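Local coordinates for protein putative prephenate dehydratase (Streptococcus mutans, PDB 4LUB) that probably catalyses the decarboxylating dehydration of prephenate to phenylpyruvate, the step that leads toward L-phenylalanine, at residues E32-T35 with E36-A40; K249-S252 with F253-E257; G206-Y209 with K210-S213. All coordinates share one frame; numbering follows the deposited sequence.

Contact 1 (E32-T35 with E36-A40); sequences ENIT and EVIKA
The side-chain amide of Asn-33 and the carboxylate of Glu-36 are turned 66° against each other, and what meets the amide is the aliphatic part of the glutamate. Glu-36 CG lies to one side of the amide plane, nearest its oxygen, at 3.4 Å from Asn-33 OD1. About a right angle round Glu-36 CG from Asn-33 OD1 lies the carboxylate of Glu-32, a poorly ordered side chain running alongside in the same direction; Glu-32 OE2 comes to 3.8 Å from Glu-36 CG. Asn-33 OD1 also accepts from Glu-36 N at 2.8 Å, with an N-H...O angle of 159°. With CG between the backbone N and the carbonyl carbon (chi1 62°), the amide oxygen faces forward to the N-H of the third residue on. This is an N-cap: Asn-33 precedes helix 34-42, which belongs to the prephenate dehydratase region and packs against strands 27-31 and 48-55 and helix 62-70. Regular helical bonding starts at once, with Val-37 N donating to Asn-33 O at 3.0 Å. Ile-34 CG2 meets Ile-38 CD1 at 3.8 Å on the buried side. Thr-35 lies beside Lys-39, CG2 to CD 3.6 Å, while its OG1 is hydrogen-bonded to Glu-63. The lysine bends at chi3 and brings NZ to 2.9 Å from Glu-36 OE2, a salt bridge that uses the syn lone pair of the carboxylate oxygen.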
# COMPACT_ATOMS: atom_id res chain seq x y z
N GLU B 32 -1.56 -7.43 24.05
CA GLU B 32 -0.68 -8.38 23.35
C GLU B 32 -0.52 -8.10 21.86
O GLU B 32 0.48 -8.47 21.26
CB GLU B 32 -1.21 -9.81 23.51
CG GLU B 32 -2.72 -9.88 23.74
CD GLU B 32 -3.29 -11.28 23.59
OE1 GLU B 32 -2.52 -12.26 23.58
OE2 GLU B 32 -4.53 -11.40 23.46
N ASN B 33 -1.51 -7.44 21.28
CA ASN B 33 -1.47 -7.14 19.85
C ASN B 33 -2.31 -5.91 19.57
O ASN B 33 -3.12 -5.50 20.40
CB ASN B 33 -1.93 -8.34 19.01
CG ASN B 33 -3.38 -8.75 19.28
OD1 ASN B 33 -4.30 -7.92 19.29
ND2 ASN B 33 -3.59 -10.04 19.49
N ILE B 34 -2.11 -5.34 18.38
CA ILE B 34 -2.73 -4.07 18.01
C ILE B 34 -4.25 -4.12 18.14
O ILE B 34 -4.86 -3.22 18.70
CB ILE B 34 -2.31 -3.67 16.57
CG1 ILE B 34 -0.82 -3.28 16.56
CG2 ILE B 34 -3.18 -2.54 16.04
CD1 ILE B 34 -0.13 -3.46 15.23
N THR B 35 -4.84 -5.21 17.66
CA THR B 35 -6.29 -5.38 17.74
C THR B 35 -6.82 -5.28 19.17
O THR B 35 -7.81 -4.59 19.43
CB THR B 35 -6.71 -6.73 17.15
OG1 THR B 35 -6.34 -6.77 15.78
CG2 THR B 35 -8.21 -6.94 17.29
N GLU B 36 -6.14 -5.95 20.10
CA GLU B 36 -6.54 -5.94 21.50
C GLU B 36 -6.28 -4.59 22.18
O GLU B 36 -7.05 -4.18 23.06
CB GLU B 36 -5.83 -7.07 22.27
CG GLU B 36 -6.33 -8.47 21.92
CD GLU B 36 -7.85 -8.58 21.99
OE1 GLU B 36 -8.46 -8.05 22.95
OE2 GLU B 36 -8.45 -9.19 21.07
N VAL B 37 -5.19 -3.92 21.81
CA VAL B 37 -4.97 -2.53 22.22
C VAL B 37 -6.16 -1.63 21.88
O VAL B 37 -6.67 -0.91 22.75
CB VAL B 37 -3.70 -1.94 21.57
CG1 VAL B 37 -3.50 -0.50 22.01
CG2 VAL B 37 -2.46 -2.79 21.88
N ILE B 38 -6.57 -1.65 20.62
CA ILE B 38 -7.72 -0.86 20.18
C ILE B 38 -9.04 -1.32 20.80
O ILE B 38 -9.84 -0.49 21.24
CB ILE B 38 -7.85 -0.87 18.63
CG1 ILE B 38 -6.59 -0.26 18.00
CG2 ILE B 38 -9.05 -0.04 18.20
CD1 ILE B 38 -6.41 -0.57 16.50
N LYS B 39 -9.26 -2.62 20.87
CA LYS B 39 -10.44 -3.17 21.56
C LYS B 39 -10.55 -2.74 23.02
O LYS B 39 -11.65 -2.53 23.54
CB LYS B 39 -10.44 -4.71 21.47
CG LYS B 39 -10.82 -5.22 20.08
CD LYS B 39 -10.69 -6.73 19.93
CE LYS B 39 -11.52 -7.48 20.97
NZ LYS B 39 -11.30 -8.95 20.86
N ALA B 40 -9.40 -2.62 23.69
CA ALA B 40 -9.35 -2.11 25.07
C ALA B 40 -10.00 -0.74 25.21
O ALA B 40 -10.65 -0.44 26.22
CB ALA B 40 -7.91 -2.05 25.55

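Contact 2 (K249-S252 with F253-E257); sequences KLVS and FALEE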
# COMPACT_ATOMS: atom_id res chain seq x y z
N LYS B 249 -9.93 24.77 7.16
CA LYS B 249 -11.18 25.21 6.57
C LYS B 249 -11.19 24.90 5.08
O LYS B 249 -12.23 24.54 4.52
CB LYS B 249 -11.37 26.71 6.81
CG LYS B 249 -12.65 27.30 6.24
CD LYS B 249 -13.75 27.31 7.29
CE LYS B 249 -14.77 28.40 7.00
NZ LYS B 249 -14.17 29.75 7.11
N LEU B 250 -10.03 25.01 4.43
CA LEU B 250 -9.88 24.57 3.05
C LEU B 250 -10.03 23.05 2.88
O LEU B 250 -10.65 22.58 1.93
CB LEU B 250 -8.53 25.04 2.50
CG LEU B 250 -8.40 25.03 0.97
CD1 LEU B 250 -9.58 25.73 0.25
CD2 LEU B 250 -7.06 25.64 0.57
N VAL B 251 -9.44 22.29 3.80
CA VAL B 251 -9.65 20.85 3.86
C VAL B 251 -11.14 20.51 3.98
O VAL B 251 -11.62 19.60 3.31
CB VAL B 251 -8.86 20.22 5.03
CG1 VAL B 251 -9.29 18.79 5.26
CG2 VAL B 251 -7.37 20.29 4.74
N SER B 252 -11.87 21.26 4.80
CA SER B 252 -13.30 21.02 4.98
C SER B 252 -14.09 21.14 3.68
O SER B 252 -14.98 20.33 3.42
CB SER B 252 -13.89 21.99 6.01
OG SER B 252 -13.44 21.67 7.31
N PHE B 253 -13.78 22.16 2.88
CA PHE B 253 -14.38 22.27 1.54
C PHE B 253 -13.96 21.12 0.63
O PHE B 253 -14.79 20.62 -0.13
CB PHE B 253 -14.04 23.63 0.90
CG PHE B 253 -14.61 24.81 1.64
CD1 PHE B 253 -15.97 24.95 1.78
CD2 PHE B 253 -13.78 25.80 2.16
CE1 PHE B 253 -16.51 26.03 2.46
CE2 PHE B 253 -14.32 26.89 2.82
CZ PHE B 253 -15.68 27.00 2.97
N ALA B 254 -12.69 20.74 0.67
CA ALA B 254 -12.23 19.56 -0.06
C ALA B 254 -13.10 18.34 0.23
O ALA B 254 -13.56 17.66 -0.69
CB ALA B 254 -10.77 19.26 0.27
N LEU B 255 -13.33 18.06 1.52
CA LEU B 255 -14.21 16.95 1.93
C LEU B 255 -15.64 17.09 1.43
O LEU B 255 -16.25 16.11 1.02
CB LEU B 255 -14.23 16.80 3.45
CG LEU B 255 -12.88 16.55 4.11
CD1 LEU B 255 -13.00 16.58 5.63
CD2 LEU B 255 -12.32 15.20 3.65
N GLU B 256 -16.19 18.31 1.51
CA GLU B 256 -17.49 18.60 0.91
C GLU B 256 -17.54 18.26 -0.58
O GLU B 256 -18.50 17.66 -1.06
CB GLU B 256 -17.89 20.06 1.14
CG GLU B 256 -18.16 20.42 2.60
CD GLU B 256 -18.70 21.83 2.78
OE1 GLU B 256 -19.09 22.46 1.77
OE2 GLU B 256 -18.70 22.33 3.92
N GLU B 257 -16.52 18.67 -1.33
CA GLU B 257 -16.45 18.31 -2.75
C GLU B 257 -16.41 16.79 -2.99
O GLU B 257 -17.06 16.30 -3.92
CB GLU B 257 -15.26 18.99 -3.44
CG GLU B 257 -15.37 18.88 -4.97
CD GLU B 257 -14.30 19.64 -5.74
OE1 GLU B 257 -13.46 20.36 -5.14
OE2 GLU B 257 -14.30 19.50 -6.98
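Lys-249 and Phe-253 sit one turn apart near the start of helix 248-261, the second helix of the ACT domain's beta-alpha-beta-beta-alpha-beta fold, and their side chains run at a slant to each other. Lys-249 CG lies 3.8 Å from Phe-253 CE2. The ring leans back over the preceding turn, since its CG is anti to its own carbonyl carbon (chi1 -64°), and this places Phe-253 CD2 3.1 Å from Lys-249 O. That same oxygen accepts a rather long bond from Phe-253 N, 3.3 Å. Two residues on, Leu-255 N donates to Val-251 O at 2.9 Å.

Val-251 and Leu-255 form the buried side, where Val-251 CG1 is 4.3 Å from Leu-255 CD1; Val-251 touches Ile-194 and Leu-255 touches Leu-196, both of strand 189-199. Ala-254 rests on Phe-215 of helix 208-216, and Glu-257 reaches Arg-218 in a salt bridge. Ser-252 OG is bonded to Glu-248 O behind it, whereas Ser-252 O takes Glu-256 N at 3.0 Å and also has Glu-256 CG at 3.3 Å.

Contact 3 (G206-Y209 with K210-S213); sequences GALY and KALS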
# COMPACT_ATOMS: atom_id res chain seq x y z
N GLY B 206 -10.16 3.60 -10.86
CA GLY B 206 -10.11 4.56 -11.94
C GLY B 206 -10.52 5.99 -11.60
O GLY B 206 -10.16 6.93 -12.30
N ALA B 207 -11.27 6.16 -10.51
CA ALA B 207 -11.79 7.48 -10.13
C ALA B 207 -10.96 8.09 -9.01
O ALA B 207 -11.34 9.11 -8.45
CB ALA B 207 -13.25 7.38 -9.70
N LEU B 208 -9.85 7.44 -8.68
CA LEU B 208 -8.90 7.97 -7.71
C LEU B 208 -8.41 9.37 -8.05
O LEU B 208 -8.30 10.23 -7.18
CB LEU B 208 -7.69 7.04 -7.57
CG LEU B 208 -6.78 7.36 -6.39
CD1 LEU B 208 -7.58 7.45 -5.09
CD2 LEU B 208 -5.61 6.37 -6.28
N TYR B 209 -8.06 9.58 -9.31
CA TYR B 209 -7.65 10.90 -9.77
C TYR B 209 -8.64 12.03 -9.42
O TYR B 209 -8.22 13.13 -9.10
CB TYR B 209 -7.38 10.87 -11.27
CG TYR B 209 -8.60 11.01 -12.14
CD1 TYR B 209 -9.44 9.93 -12.36
CD2 TYR B 209 -8.90 12.22 -12.75
CE1 TYR B 209 -10.55 10.05 -13.17
CE2 TYR B 209 -10.02 12.35 -13.56
CZ TYR B 209 -10.84 11.26 -13.76
OH TYR B 209 -11.96 11.37 -14.56
N LYS B 210 -9.94 11.75 -9.47
CA LYS B 210 -10.95 12.72 -9.07
C LYS B 210 -10.82 13.08 -7.60
O LYS B 210 -10.94 14.24 -7.22
CB LYS B 210 -12.37 12.20 -9.31
CG LYS B 210 -12.71 11.89 -10.76
CD LYS B 210 -14.22 11.76 -10.91
CE LYS B 210 -14.60 11.08 -12.21
NZ LYS B 210 -15.04 12.09 -13.22
N ALA B 211 -10.59 12.07 -6.77
CA ALA B 211 -10.42 12.28 -5.35
C ALA B 211 -9.17 13.08 -5.05
O ALA B 211 -9.20 14.02 -4.25
CB ALA B 211 -10.39 10.93 -4.62
N LEU B 212 -8.05 12.72 -5.67
CA LEU B 212 -6.82 13.48 -5.48
C LEU B 212 -6.84 14.89 -6.06
O LEU B 212 -6.27 15.80 -5.48
CB LEU B 212 -5.63 12.71 -6.06
CG LEU B 212 -4.98 11.64 -5.15
CD1 LEU B 212 -5.97 10.94 -4.24
CD2 LEU B 212 -4.17 10.65 -5.96
N SER B 213 -7.48 15.08 -7.22
CA SER B 213 -7.58 16.42 -7.82
C SER B 213 -8.30 17.41 -6.91
O SER B 213 -7.97 18.59 -6.88
CB SER B 213 -8.30 16.35 -9.17
OG SER B 213 -7.54 15.60 -10.11
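Two donors of Ser-213 grip the carbonyl oxygen of Tyr-209: the backbone Ser-213 N at 2.8 Å from Tyr-209 O, and the hydroxyl Ser-213 OG, likewise 2.8 Å from Tyr-209 O. They come from opposite faces of the carbonyl plane, the hydroxyl 37° out of it. The serine reaches this oxygen with OG anti to its own carbonyl carbon, chi1 -65°, which folds the hydroxyl back along the helix. The setting is the first helix of the ACT domain, 208-216, entered through a short 3-10 turn with Ala-207 as N-cap residue. Within this turn Ala-207 O takes weak bonds from Lys-210 N and from Ala-211 N (3.5 Å). By the next residue the pattern is regular, with Leu-212 N at 2.9 Å from Leu-208 O.

On the flank of the helix the phenol ring of Tyr-209 and the chain of Lys-210 run side by side in the same direction. Tyr-209 CG stands between its backbone N and carbonyl carbon (chi1 83°), laying the ring over Lys-210 N, 3.1 Å from Tyr-209 CG. Lys-210 CG stands 3.8 Å from the centroid of the Tyr-209 ring, over its face and set toward the rim, a CH-pi contact. Gly-206 O lies at the ring's edge, in its plane. Leu-208 and Leu-212 cross at a slant, Leu-208 CD1 to Leu-212 CD1 at 3.9 Å, where the second subunit packs: Leu-212 and Ser-213 each touch their counterpart there, and Leu-208 its Ile-225. At the lysine's far end, bent at chi4, Lys-210 NZ makes a weak bond of 3.4 Å to Tyr-209 OH.

How the contacts relate
Each contact is local, contact 2 inside a helix and contacts 1 and 3 at the start of one, and the three divide between two regions of the chain. Contact 1 belongs to the prephenate dehydratase region, on the opposite side of the chain's centre from the other two; its centre is about 32 Å from that of contact 2 and about 33 Å from that of contact 3. Contacts 2 and 3 share the ACT region, with centres about 15 Å and nearest atoms about 6 Å apart. They do not touch directly, but Phe-215 and Thr-214, just beyond contact 3, meet residues of contact 2. Of the three, contact 3 alone reaches the second subunit. Residues 86-169, a large part of the dehydratase region, are not modelled, so the surroundings of contact 1 are incomplete.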